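Local coordinates for protein O-ureido-L-serine synthase (Streptomyces lavendulae, PDB 3X44) that adds hydroxyurea to O-acetyl-L-serine with the help of pyridoxal 5'-phosphate, making O-ureido-L-serine for the antibiotic D-cycloserine, at residues I66-S71 and F138-F143; T250-A255 and T300-G305; I264-T269 and A288-T293. The protein carries 1 engineered substitution. All coordinates share one frame; numbering follows the deposited sequence.

Contacts 1 and 3 are buried and both touch PUS, the O-ureido-L-serine adduct of the cofactor, but from different sheets: contact 1 joins two strands of the four-stranded parallel sheet and holds the amino-acid part, whereas contact 3 packs a helix on a strand of the six-stranded mixed sheet beside the pyridine ring. Their centres lie about 22 Å apart. Contact 2, only partly buried, adjoins contact 3: the successive helices 244-257 and 264-278 pack together, and Phe301 and Leu302 rest on Ile264. Chemistry follows place: a buried salt bridge and strand pairing in contact 1, an arginine on loop carbonyls in contact 2, small side chains and a serine at the pyridine nitrogen in contact 3.

Contact 1 (I66-S71 and F138-F143); sequences IVECTS and FRARQF. With PUS ((E)-O-(carbamoylamino)-N-({3-hydroxy-2-methyl-5-[(phosphonooxy)methyl]pyridin-4-yl}methylidene)-L-serine), chain C.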
# COMPACT_ATOMS: atom_id res chain seq x y z
N ILE A 66 -29.38 -12.97 8.43
CA ILE A 66 -28.52 -13.96 7.80
C ILE A 66 -28.24 -15.08 8.79
O ILE A 66 -27.93 -14.83 9.96
CB ILE A 66 -27.17 -13.33 7.35
CG1 ILE A 66 -27.42 -12.28 6.27
CG2 ILE A 66 -26.23 -14.41 6.83
CD1 ILE A 66 -26.54 -11.06 6.39
N VAL A 67 -28.36 -16.32 8.33
CA VAL A 67 -28.11 -17.48 9.18
C VAL A 67 -27.11 -18.41 8.52
O VAL A 67 -27.17 -18.64 7.31
CB VAL A 67 -29.41 -18.27 9.48
CG1 VAL A 67 -29.92 -18.95 8.22
CG2 VAL A 67 -29.15 -19.30 10.57
N GLU A 68 -26.20 -18.95 9.32
CA GLU A 68 -25.18 -19.85 8.80
C GLU A 68 -24.62 -20.80 9.86
O GLU A 68 -24.51 -20.45 11.04
CB GLU A 68 -24.03 -19.02 8.22
CG GLU A 68 -22.86 -19.86 7.73
CD GLU A 68 -23.22 -20.66 6.51
OE1 GLU A 68 -24.01 -21.62 6.64
OE2 GLU A 68 -22.72 -20.33 5.41
N CYS A 69 -24.31 -22.02 9.44
CA CYS A 69 -23.72 -23.01 10.35
C CYS A 69 -22.22 -22.77 10.18
O CYS A 69 -21.71 -22.78 9.06
CB CYS A 69 -24.05 -24.44 9.93
SG CYS A 69 -23.02 -25.66 10.77
N THR A 70 -21.52 -22.55 11.28
CA THR A 70 -20.10 -22.24 11.20
C THR A 70 -19.27 -22.93 12.27
O THR A 70 -19.81 -23.35 13.30
CB THR A 70 -19.92 -20.71 11.33
OG1 THR A 70 -18.53 -20.39 11.38
CG2 THR A 70 -20.58 -20.22 12.61
N SER A 71 -17.97 -23.05 12.03
CA SER A 71 -17.06 -23.63 13.02
C SER A 71 -16.57 -22.47 13.88
O SER A 71 -15.76 -22.65 14.79
CB SER A 71 -15.86 -24.32 12.35
OG SER A 71 -15.09 -23.42 11.56
N PHE A 138 -31.90 -15.36 5.31
CA PHE A 138 -31.01 -15.64 4.18
C PHE A 138 -29.95 -16.64 4.62
O PHE A 138 -29.41 -16.51 5.72
CB PHE A 138 -30.36 -14.35 3.69
CG PHE A 138 -29.26 -14.56 2.68
CD1 PHE A 138 -29.55 -14.85 1.35
CD2 PHE A 138 -27.92 -14.45 3.06
CE1 PHE A 138 -28.53 -15.04 0.42
CE2 PHE A 138 -26.90 -14.64 2.14
CZ PHE A 138 -27.20 -14.94 0.82
N ARG A 139 -29.67 -17.63 3.78
CA ARG A 139 -28.66 -18.63 4.09
C ARG A 139 -27.39 -18.32 3.30
O ARG A 139 -27.44 -18.19 2.08
CB ARG A 139 -29.15 -20.04 3.71
CG ARG A 139 -30.26 -20.60 4.59
CD ARG A 139 -29.69 -21.35 5.78
NE ARG A 139 -28.83 -22.46 5.37
CZ ARG A 139 -27.51 -22.49 5.54
NH1 ARG A 139 -26.90 -21.45 6.11
NH2 ARG A 139 -26.81 -23.54 5.14
N ALA A 140 -26.27 -18.19 4.00
CA ALA A 140 -25.01 -17.91 3.31
C ALA A 140 -24.56 -19.14 2.52
O ALA A 140 -23.91 -19.01 1.49
CB ALA A 140 -23.94 -17.51 4.33
N ARG A 141 -24.93 -20.33 2.99
CA ARG A 141 -24.56 -21.60 2.35
C ARG A 141 -23.09 -21.59 1.97
O ARG A 141 -22.74 -21.84 0.82
CB ARG A 141 -25.40 -21.84 1.09
CG ARG A 141 -26.87 -21.60 1.27
CD ARG A 141 -27.69 -22.37 0.25
NE ARG A 141 -29.09 -22.46 0.66
CZ ARG A 141 -29.58 -23.42 1.45
NH1 ARG A 141 -28.78 -24.37 1.92
NH2 ARG A 141 -30.86 -23.41 1.79
N GLN A 142 -22.22 -21.33 2.95
CA GLN A 142 -20.79 -21.26 2.69
C GLN A 142 -20.16 -22.48 2.02
O GLN A 142 -19.13 -22.36 1.36
CB GLN A 142 -20.04 -20.93 3.99
CG GLN A 142 -20.11 -21.98 5.11
CD GLN A 142 -19.00 -21.79 6.13
OE1 GLN A 142 -17.89 -21.37 5.79
NE2 GLN A 142 -19.29 -22.10 7.40
N PHE A 143 -20.76 -23.66 2.17
CA PHE A 143 -20.19 -24.86 1.56
C PHE A 143 -20.59 -25.07 0.11
O PHE A 143 -20.05 -25.96 -0.56
CB PHE A 143 -20.60 -26.10 2.36
CG PHE A 143 -20.10 -26.10 3.77
CD1 PHE A 143 -18.78 -26.47 4.05
CD2 PHE A 143 -20.94 -25.76 4.82
CE1 PHE A 143 -18.32 -26.50 5.35
CE2 PHE A 143 -20.48 -25.78 6.13
CZ PHE A 143 -19.17 -26.16 6.40
N PUS C . -13.92 -21.83 8.69
CA PUS C . -15.37 -21.87 8.23
CB PUS C . -15.80 -23.33 7.83
OG PUS C . -15.64 -24.25 9.00
ND PUS C . -16.63 -25.30 8.98
CE PUS C . -16.24 -26.60 8.98
NZ2 PUS C . -14.98 -26.92 8.61
OZ1 PUS C . -17.00 -27.45 9.30
C PUS C . -16.26 -21.36 9.38
O PUS C . -15.78 -20.67 10.23
OT PUS C . -17.43 -21.65 9.41
C2 PUS C . -9.69 -21.90 10.07
C3 PUS C . -11.09 -21.73 9.63
C4 PUS C . -11.48 -22.24 8.31
C5 PUS C . -10.46 -22.87 7.47
C6 PUS C . -9.09 -22.99 7.99
C2A PUS C . -9.26 -21.42 11.43
C4A PUS C . -12.93 -22.26 7.88
C5A PUS C . -10.80 -23.42 6.09
N1 PUS C . -8.77 -22.51 9.25
O3 PUS C . -11.97 -21.06 10.40
O1P PUS C . -13.26 -22.73 4.43
O2P PUS C . -11.74 -21.70 2.95
O3P PUS C . -11.50 -24.01 3.46
O4P PUS C . -11.00 -22.32 5.13
P PUS C . -11.88 -22.70 3.99
O HOH W 1 -24.00 -23.96 5.61
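The edge of the four-stranded parallel sheet, in the smaller lobe of this fold-type II PLP enzyme, is closed where strand 65-70 pairs with the short strand 138-139 and runs on into the substrate site. Val67 N donates to Phe138 O at 2.8 Å, nearly straight, while Val67 O accepts a weak bond from Ala140 N and a second, from above its carbonyl plane, from Arg139 NH1. The Arg139 chain, bent at chi2 (-89°), lays CD 3.4 Å from Val67 CG1; a further bend at chi3 turns NE back. The salt bridge from Arg139 NH1 to Glu68 OE1 measures 2.9 Å: the oxygen lies in the guanidinium plane, yet the nitrogen comes from above the carboxylate, the two planes being 72° apart. Glu68 OE1 also accepts from Cys69 N, and a water links it to Arg139 NH2, while Asp129 on helix 120-135 takes Arg139 NE. Several donors thus surround a buried carboxylate, which would probably favour its charged form.

Glu68 suits this place because its two oxygens serve two sets of donors; CG stands anti to the backbone N (chi1 176°) and the bend at chi2 carries CD toward the loop after the short strand. There Gln142 N donates to the syn lone pair of Glu68 OE2 at 2.7 Å. The loop so held carries Gln142 into the pocket. An amide fits here because one NH2 group can serve two acceptors: Gln142 NE2 gives a bond to Cys69 O at 3.0 Å and another, almost straight, to PUS OT. Thr70 OG1 and Ser71 N also donate to that carboxylate oxygen, and the Phe143 ring turns its edge to the ureido group. Ser71 OG adds a bond to the side-chain oxygen, PUS OG, at 2.7 Å.

Contact 2 (T250-A255 and T300-G305); sequences TSRRLA and TFLFDG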
# COMPACT_ATOMS: atom_id res chain seq x y z
N THR A 250 3.17 -26.81 16.55
CA THR A 250 3.76 -25.95 15.54
C THR A 250 3.26 -24.51 15.69
O THR A 250 4.00 -23.55 15.42
CB THR A 250 3.46 -26.50 14.14
OG1 THR A 250 3.91 -27.87 14.07
CG2 THR A 250 4.18 -25.71 13.08
N SER A 251 2.02 -24.36 16.15
CA SER A 251 1.46 -23.02 16.38
C SER A 251 2.23 -22.39 17.53
O SER A 251 2.53 -21.19 17.53
CB SER A 251 -0.02 -23.12 16.75
OG SER A 251 -0.45 -21.97 17.46
N ARG A 252 2.55 -23.21 18.52
CA ARG A 252 3.30 -22.76 19.69
C ARG A 252 4.67 -22.27 19.24
O ARG A 252 5.12 -21.20 19.64
CB ARG A 252 3.47 -23.90 20.70
CG ARG A 252 2.23 -24.16 21.54
CD ARG A 252 2.47 -25.20 22.62
NE ARG A 252 1.35 -25.26 23.55
CZ ARG A 252 1.19 -26.18 24.50
NH1 ARG A 252 2.08 -27.14 24.66
NH2 ARG A 252 0.11 -26.13 25.28
N ARG A 253 5.32 -23.07 18.40
CA ARG A 253 6.65 -22.75 17.89
C ARG A 253 6.66 -21.46 17.09
O ARG A 253 7.62 -20.68 17.15
CB ARG A 253 7.17 -23.90 17.01
CG ARG A 253 7.61 -25.15 17.79
CD ARG A 253 8.47 -26.08 16.92
NE ARG A 253 9.65 -25.39 16.40
CZ ARG A 253 10.38 -25.80 15.37
NH1 ARG A 253 10.06 -26.92 14.73
NH2 ARG A 253 11.42 -25.09 14.97
N LEU A 254 5.60 -21.22 16.33
CA LEU A 254 5.50 -20.02 15.52
C LEU A 254 5.51 -18.78 16.39
O LEU A 254 6.29 -17.85 16.15
CB LEU A 254 4.22 -20.05 14.68
CG LEU A 254 4.33 -20.76 13.34
CD1 LEU A 254 2.96 -21.18 12.86
CD2 LEU A 254 5.01 -19.83 12.34
N ALA A 255 4.65 -18.76 17.39
CA ALA A 255 4.55 -17.62 18.30
C ALA A 255 5.83 -17.40 19.11
O ALA A 255 6.26 -16.26 19.29
CB ALA A 255 3.36 -17.81 19.23
N THR A 300 -8.37 -23.25 24.43
CA THR A 300 -8.23 -24.54 23.78
C THR A 300 -6.96 -25.26 24.23
O THR A 300 -6.17 -24.72 25.00
CB THR A 300 -8.19 -24.37 22.26
OG1 THR A 300 -6.95 -23.77 21.88
CG2 THR A 300 -9.35 -23.47 21.81
N PHE A 301 -6.76 -26.47 23.72
CA PHE A 301 -5.58 -27.24 24.12
C PHE A 301 -4.28 -26.60 23.67
O PHE A 301 -3.20 -27.10 23.96
CB PHE A 301 -5.70 -28.69 23.62
CG PHE A 301 -5.40 -28.88 22.16
CD1 PHE A 301 -4.57 -29.91 21.74
CD2 PHE A 301 -6.01 -28.08 21.19
CE1 PHE A 301 -4.34 -30.16 20.39
CE2 PHE A 301 -5.79 -28.32 19.84
CZ PHE A 301 -4.96 -29.36 19.43
N LEU A 302 -4.40 -25.47 22.97
CA LEU A 302 -3.23 -24.75 22.52
C LEU A 302 -2.51 -24.23 23.76
O LEU A 302 -1.29 -24.02 23.75
CB LEU A 302 -3.63 -23.58 21.62
CG LEU A 302 -2.50 -22.61 21.29
CD1 LEU A 302 -1.43 -23.34 20.49
CD2 LEU A 302 -3.06 -21.43 20.51
N PHE A 303 -3.28 -24.03 24.82
CA PHE A 303 -2.74 -23.52 26.06
C PHE A 303 -2.75 -24.53 27.21
O PHE A 303 -2.71 -24.15 28.39
CB PHE A 303 -3.49 -22.24 26.46
CG PHE A 303 -3.06 -21.03 25.68
CD1 PHE A 303 -3.53 -20.80 24.39
CD2 PHE A 303 -2.16 -20.11 26.24
CE1 PHE A 303 -3.13 -19.69 23.67
CE2 PHE A 303 -1.75 -19.00 25.53
CZ PHE A 303 -2.23 -18.78 24.24
N ASP A 304 -2.80 -25.81 26.87
CA ASP A 304 -2.78 -26.86 27.89
C ASP A 304 -1.41 -26.77 28.57
O ASP A 304 -0.38 -26.74 27.90
CB ASP A 304 -2.93 -28.25 27.25
CG ASP A 304 -4.38 -28.67 27.08
OD1 ASP A 304 -5.28 -28.03 27.68
OD2 ASP A 304 -4.63 -29.64 26.33
N GLY A 305 -1.40 -26.72 29.90
CA GLY A 305 -0.15 -26.63 30.63
C GLY A 305 0.42 -25.23 30.78
O GLY A 305 1.49 -25.06 31.38
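Arg252 reaches from its helix to the carbonyls of residues 302 and 304 and serves both with one edge of its guanidinium. Its NE lies 2.9 Å from Leu302 O and its NH2 3.0 Å from the same Leu302 O, a side-on grip by two nitrogens on one atom. Both donors come from the same face of the carbonyl plane, NE tilted 32° from it and NH2 much farther above. Arg252 NH2 also donates to Asp304 O at 2.7 Å, this time in the carbonyl plane and on a lone pair. Arginine suits the place because its extended chain, with CD anti (chi2 -174°), carries the guanidinium out to the loop and brings several N-H groups to backbone oxygens. The contact ties helix 244-257 to the loop that follows strand 285-290 and leads to helix 312-319; within that loop residues 301-302 form a short 3-10 turn. Phe301 O is taken by Arg248, one helical turn before Arg252. Beside these bonds, nearer the helix backbone, Leu302 CD1 packs 3.9 Å from Arg252 CG and 3.5 Å from Ser251 OG. That buried hydroxyl is satisfied elsewhere, in a hydrogen bond with Ala262 O.

Contact 3 (I264-T269 and A288-T293); sequences ISAGAT and AMLPDT. With PUS ((E)-O-(carbamoylamino)-N-({3-hydroxy-2-methyl-5-[(phosphonooxy)methyl]pyridin-4-yl}methylidene)-L-serine), chain C.
Ser265 and Thr269 both hold OG or OG1 between the backbone N and the carbonyl carbon, at chi1 72° and 60°, and this setting turns the two hydroxyls toward residues 288-291. Thr269 OG1 lies 2.6 Å from Met289 O and 2.9 Å from Ala266 O; its one proton could go to either. Ser265 OG meets Pro291 CG at 3.2 Å and donates to the pyridine nitrogen, PUS N1, at 2.7 Å. A neutral hydroxyl at this nitrogen, where aspartate is found in the aspartate aminotransferase fold, is characteristic of fold-type II PLP enzymes; donating its proton is consistent with a pyridine left unprotonated. The hydroxyl is itself held by a water that donates to Ser265 OG and to Asp292 OD1.

The scaffold is the first part of helix 264-278 lying almost antiparallel to the end of strand 285-290, their short axes 7.0 Å apart at 170°, in the larger lobe built on the mixed sheet. Small residues permit so close a fit: Ala266 CB sits 3.9 Å from Leu290 CB, and Ala266 CA approaches Pro291 CD. Leu290 packs beside this alanine, its CD2 near Ala266 O, and also touches Val31 of the neighbouring strand 28-33. Proline ends the strand with a rigid ring, and Pro291 CB lies 3.1 Å from PUS N1. Asp292 follows, its OD2 held by Tyr297 and Asn73 and placed 3.3 Å from the cofactor methyl carbon, PUS C2A.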
# COMPACT_ATOMS: atom_id res chain seq x y z
N ILE A 264 -4.83 -23.15 15.29
CA ILE A 264 -4.44 -24.54 15.10
C ILE A 264 -4.25 -24.90 13.64
O ILE A 264 -3.22 -25.45 13.26
CB ILE A 264 -5.46 -25.52 15.70
CG1 ILE A 264 -6.04 -24.94 16.99
CG2 ILE A 264 -4.79 -26.85 15.97
CD1 ILE A 264 -5.05 -24.88 18.14
N SER A 265 -5.24 -24.59 12.81
CA SER A 265 -5.15 -24.88 11.39
C SER A 265 -3.90 -24.22 10.83
O SER A 265 -3.30 -24.72 9.88
CB SER A 265 -6.39 -24.40 10.64
OG SER A 265 -6.43 -22.99 10.54
N ALA A 266 -3.52 -23.10 11.42
CA ALA A 266 -2.33 -22.38 10.98
C ALA A 266 -1.10 -23.22 11.30
O ALA A 266 -0.21 -23.39 10.46
CB ALA A 266 -2.25 -21.02 11.66
N GLY A 267 -1.05 -23.76 12.51
CA GLY A 267 0.07 -24.59 12.89
C GLY A 267 0.12 -25.83 12.02
O GLY A 267 1.20 -26.38 11.75
N ALA A 268 -1.05 -26.28 11.57
CA ALA A 268 -1.13 -27.48 10.74
C ALA A 268 -0.44 -27.27 9.40
O ALA A 268 0.43 -28.05 9.02
CB ALA A 268 -2.60 -27.87 10.53
N THR A 269 -0.83 -26.21 8.68
CA THR A 269 -0.26 -25.91 7.37
C THR A 269 1.25 -25.72 7.45
O THR A 269 2.00 -26.26 6.63
CB THR A 269 -0.90 -24.65 6.74
OG1 THR A 269 -0.69 -23.53 7.60
CG2 THR A 269 -2.40 -24.85 6.55
N ALA A 288 2.59 -21.15 3.13
CA ALA A 288 1.57 -21.75 3.99
C ALA A 288 0.54 -20.72 4.46
O ALA A 288 0.90 -19.59 4.83
CB ALA A 288 2.23 -22.40 5.21
N MET A 289 -0.73 -21.11 4.44
CA MET A 289 -1.81 -20.23 4.88
C MET A 289 -1.99 -20.29 6.39
O MET A 289 -1.99 -21.37 6.98
CB MET A 289 -3.13 -20.65 4.22
CG MET A 289 -3.16 -20.54 2.72
SD MET A 289 -3.15 -18.82 2.18
CE MET A 289 -4.72 -18.23 2.85
N LEU A 290 -2.13 -19.13 7.02
CA LEU A 290 -2.38 -19.03 8.45
C LEU A 290 -3.75 -18.34 8.49
O LEU A 290 -3.85 -17.11 8.44
CB LEU A 290 -1.32 -18.15 9.14
CG LEU A 290 0.17 -18.39 8.83
CD1 LEU A 290 0.99 -17.60 9.84
CD2 LEU A 290 0.53 -19.87 8.89
N PRO A 291 -4.81 -19.14 8.56
CA PRO A 291 -6.21 -18.68 8.59
C PRO A 291 -6.65 -17.67 9.64
O PRO A 291 -7.45 -16.79 9.34
CB PRO A 291 -7.01 -19.97 8.65
CG PRO A 291 -6.09 -21.00 8.01
CD PRO A 291 -4.75 -20.62 8.58
N ASP A 292 -6.15 -17.79 10.87
CA ASP A 292 -6.59 -16.86 11.89
C ASP A 292 -5.59 -16.59 13.01
O ASP A 292 -4.51 -17.18 13.06
CB ASP A 292 -7.92 -17.33 12.49
CG ASP A 292 -7.80 -18.64 13.27
OD1 ASP A 292 -6.68 -19.17 13.41
OD2 ASP A 292 -8.85 -19.12 13.75
N THR A 293 -5.98 -15.69 13.90
CA THR A 293 -5.16 -15.31 15.05
C THR A 293 -5.26 -16.39 16.10
O THR A 293 -6.27 -17.09 16.20
CB THR A 293 -5.66 -13.98 15.66
OG1 THR A 293 -5.02 -13.77 16.93
CG2 THR A 293 -7.17 -14.04 15.88
N PUS C . -13.92 -21.83 8.69
CA PUS C . -15.37 -21.87 8.23
CB PUS C . -15.80 -23.33 7.83
OG PUS C . -15.64 -24.25 9.00
ND PUS C . -16.63 -25.30 8.98
CE PUS C . -16.24 -26.60 8.98
NZ2 PUS C . -14.98 -26.92 8.61
OZ1 PUS C . -17.00 -27.45 9.30
C PUS C . -16.26 -21.36 9.38
O PUS C . -15.78 -20.67 10.23
OT PUS C . -17.43 -21.65 9.41
C2 PUS C . -9.69 -21.90 10.07
C3 PUS C . -11.09 -21.73 9.63
C4 PUS C . -11.48 -22.24 8.31
C5 PUS C . -10.46 -22.87 7.47
C6 PUS C . -9.09 -22.99 7.99
C2A PUS C . -9.26 -21.42 11.43
C4A PUS C . -12.93 -22.26 7.88
C5A PUS C . -10.80 -23.42 6.09
N1 PUS C . -8.77 -22.51 9.25
O3 PUS C . -11.97 -21.06 10.40
O1P PUS C . -13.26 -22.73 4.43
O2P PUS C . -11.74 -21.70 2.95
O3P PUS C . -11.50 -24.01 3.46
O4P PUS C . -11.00 -22.32 5.13
P PUS C . -11.88 -22.70 3.99
O HOH W 2 -5.50 -21.22 12.10